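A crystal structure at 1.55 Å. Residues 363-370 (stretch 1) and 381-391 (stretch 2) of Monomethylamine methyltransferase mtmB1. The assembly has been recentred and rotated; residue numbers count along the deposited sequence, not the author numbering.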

# COMPACT_ATOMS: atom_id res chain seq x y z
N ILE A 363 14.73 -19.57 -18.24
CA ILE A 363 14.77 -19.93 -16.83
C ILE A 363 15.15 -21.40 -16.60
O ILE A 363 14.68 -22.29 -17.31
CB ILE A 363 13.39 -19.69 -16.17
CG1 ILE A 363 13.01 -18.20 -16.29
CG2 ILE A 363 13.42 -20.13 -14.71
CD1 ILE A 363 11.59 -17.89 -15.83
N LEU A 364 16.00 -21.63 -15.61
CA LEU A 364 16.42 -22.98 -15.24
C LEU A 364 15.82 -23.20 -13.85
O LEU A 364 16.14 -22.46 -12.92
CB LEU A 364 17.95 -23.08 -15.16
CG LEU A 364 18.74 -22.56 -16.36
CD1 LEU A 364 20.23 -22.87 -16.15
CD2 LEU A 364 18.24 -23.21 -17.63
N SER A 365 14.96 -24.20 -13.71
CA SER A 365 14.29 -24.47 -12.44
C SER A 365 14.74 -25.82 -11.86
O SER A 365 14.29 -26.87 -12.31
CB SER A 365 12.77 -24.46 -12.65
OG SER A 365 12.07 -24.30 -11.42
N GLY A 366 15.62 -25.77 -10.86
CA GLY A 366 16.12 -27.00 -10.25
C GLY A 366 16.62 -26.78 -8.83
O GLY A 366 16.61 -25.66 -8.34
N VAL A 367 17.11 -27.83 -8.17
CA VAL A 367 17.23 -29.17 -8.74
C VAL A 367 16.51 -30.20 -7.87
O VAL A 367 16.75 -30.28 -6.67
CB VAL A 367 18.72 -29.57 -8.83
CG1 VAL A 367 18.87 -31.00 -9.33
CG2 VAL A 367 19.47 -28.59 -9.75
N ALA A 368 15.61 -30.98 -8.47
CA ALA A 368 14.89 -32.00 -7.71
C ALA A 368 15.73 -33.28 -7.71
O ALA A 368 15.42 -34.24 -8.41
CB ALA A 368 13.54 -32.25 -8.33
N SER A 369 16.79 -33.26 -6.92
CA SER A 369 17.69 -34.40 -6.81
C SER A 369 16.97 -35.65 -6.34
O SER A 369 15.90 -35.57 -5.73
CB SER A 369 18.84 -34.06 -5.86
OG SER A 369 19.46 -32.86 -6.28
N ALA A 370 17.56 -36.82 -6.61
CA ALA A 370 16.96 -38.09 -6.23
C ALA A 370 15.56 -38.21 -6.83
O ALA A 370 14.65 -38.76 -6.22
CB ALA A 370 16.89 -38.21 -4.71
N MET A 381 23.47 -26.58 -3.07
CA MET A 381 24.69 -26.90 -3.79
C MET A 381 24.41 -27.32 -5.23
O MET A 381 25.17 -26.98 -6.14
CB MET A 381 25.48 -28.00 -3.08
CG MET A 381 26.24 -27.54 -1.85
SD MET A 381 27.62 -26.42 -2.25
CE MET A 381 28.97 -27.59 -2.47
N GLU A 382 23.33 -28.06 -5.44
CA GLU A 382 22.99 -28.50 -6.79
C GLU A 382 22.61 -27.30 -7.66
O GLU A 382 22.92 -27.26 -8.85
CB GLU A 382 21.85 -29.52 -6.76
CG GLU A 382 22.19 -30.80 -6.00
CD GLU A 382 21.56 -30.85 -4.62
OE1 GLU A 382 20.31 -30.91 -4.54
OE2 GLU A 382 22.31 -30.82 -3.62
N ALA A 383 21.93 -26.32 -7.06
CA ALA A 383 21.53 -25.12 -7.79
C ALA A 383 22.76 -24.27 -8.10
O ALA A 383 22.82 -23.59 -9.13
CB ALA A 383 20.53 -24.31 -6.97
N ARG A 384 23.75 -24.30 -7.21
CA ARG A 384 24.97 -23.54 -7.45
C ARG A 384 25.66 -24.08 -8.70
O ARG A 384 26.12 -23.31 -9.55
CB ARG A 384 25.93 -23.66 -6.26
CG ARG A 384 27.22 -22.87 -6.45
CD ARG A 384 28.30 -23.28 -5.47
NE ARG A 384 27.95 -22.98 -4.08
CZ ARG A 384 28.74 -23.23 -3.04
NH1 ARG A 384 29.94 -23.77 -3.24
NH2 ARG A 384 28.35 -22.93 -1.81
N MET A 385 25.73 -25.40 -8.83
CA MET A 385 26.37 -26.00 -9.99
C MET A 385 25.58 -25.66 -11.25
O MET A 385 26.15 -25.32 -12.29
CB MET A 385 26.47 -27.52 -9.84
CG MET A 385 27.22 -28.21 -10.97
SD MET A 385 28.95 -27.69 -11.10
CE MET A 385 29.71 -28.77 -9.90
N MET A 386 24.25 -25.74 -11.14
CA MET A 386 23.38 -25.44 -12.27
C MET A 386 23.68 -24.02 -12.76
O MET A 386 23.79 -23.78 -13.97
CB MET A 386 21.91 -25.55 -11.82
CG MET A 386 20.88 -25.29 -12.90
SD MET A 386 19.18 -25.57 -12.32
CE MET A 386 18.91 -24.10 -11.32
N GLY A 387 23.85 -23.09 -11.82
CA GLY A 387 24.14 -21.72 -12.18
C GLY A 387 25.53 -21.48 -12.74
O GLY A 387 25.69 -20.76 -13.72
N GLU A 388 26.55 -22.09 -12.13
CA GLU A 388 27.91 -21.92 -12.62
C GLU A 388 28.07 -22.48 -14.03
O GLU A 388 28.75 -21.90 -14.88
CB GLU A 388 28.92 -22.60 -11.69
CG GLU A 388 29.19 -21.84 -10.41
CD GLU A 388 30.63 -22.00 -9.94
OE1 GLU A 388 30.95 -23.05 -9.35
OE2 GLU A 388 31.43 -21.08 -10.19
N VAL A 389 27.44 -23.63 -14.27
CA VAL A 389 27.50 -24.26 -15.57
C VAL A 389 26.79 -23.41 -16.62
O VAL A 389 27.23 -23.33 -17.77
CB VAL A 389 26.89 -25.68 -15.52
CG1 VAL A 389 26.78 -26.26 -16.92
CG2 VAL A 389 27.77 -26.58 -14.65
N ALA A 390 25.70 -22.77 -16.22
CA ALA A 390 24.96 -21.92 -17.15
C ALA A 390 25.85 -20.75 -17.58
O ALA A 390 25.89 -20.38 -18.75
CB ALA A 390 23.68 -21.39 -16.50
N ARG A 391 26.57 -20.17 -16.62
CA ARG A 391 27.47 -19.06 -16.92
C ARG A 391 28.56 -19.52 -17.89
O ARG A 391 28.87 -18.82 -18.86
CB ARG A 391 28.13 -18.54 -15.64
CG ARG A 391 29.05 -17.35 -15.89
CD ARG A 391 29.81 -16.95 -14.63
NE ARG A 391 30.77 -17.97 -14.22
CZ ARG A 391 30.66 -18.71 -13.13
NH1 ARG A 391 29.62 -18.56 -12.32
NH2 ARG A 391 31.59 -19.62 -12.84
O HOH W 1 18.40 -28.74 -5.34

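A short strand, 363-366, runs nearly antiparallel to the helix 381-391, their axes 9.3 Å apart at closest approach and 158° between their directions. The contact is small, 367 Å² summed over both sides, and it is built largely round Met386, Leu364 and two residues at the polar end, Val367 and Glu382.

Met386 covers the most surface. With chi1 and chi2 both t its side chain extends from the helix toward the strand, and chi3 at p turns the methyl onto the backbone: Met386 CE lies 3.6 Å from Leu364 O and 3.7 Å from Gly366 N. The sulfur, Met386 SD, meanwhile packs against two side chains, 4.0 Å from Leu364 CB and 4.0 Å from Val367 CG2. A long, unbranched apolar chain suits this place because it can reach across the gap and lie against main chain and side chains alike. Gly366 leaves it room; an ideal CB there would stand 3.0 Å from Met386 SD and only 2.8 Å from Val367 CG2.

Leu364 points toward the helix and spans one turn of it. While its CB meets the Met386 sulfur, Leu364 CD1 reaches Ala390 CB at 3.8 Å, where the small alanine lets the leucine branch come close to the helix. Ser365, next along the strand, directs its CB away, and its OG is hydrogen-bonded elsewhere in the structure.

Beyond the strand, a cis peptide precedes Val367, whose CB packs 3.8 Å from Glu382 CB. Glu382 thus offers aliphatic surface at its base and a carboxylate at its tip. There Ser369 OG donates a hydrogen bond to Glu382 OE1 at 2.7 Å, and water 1, through its O, lies 2.6 Å from Val367 O and 3.0 Å from Glu382 OE1, in place to donate to either. Glu382 OE1 is therefore well supplied with polar partners beside the apolar packing.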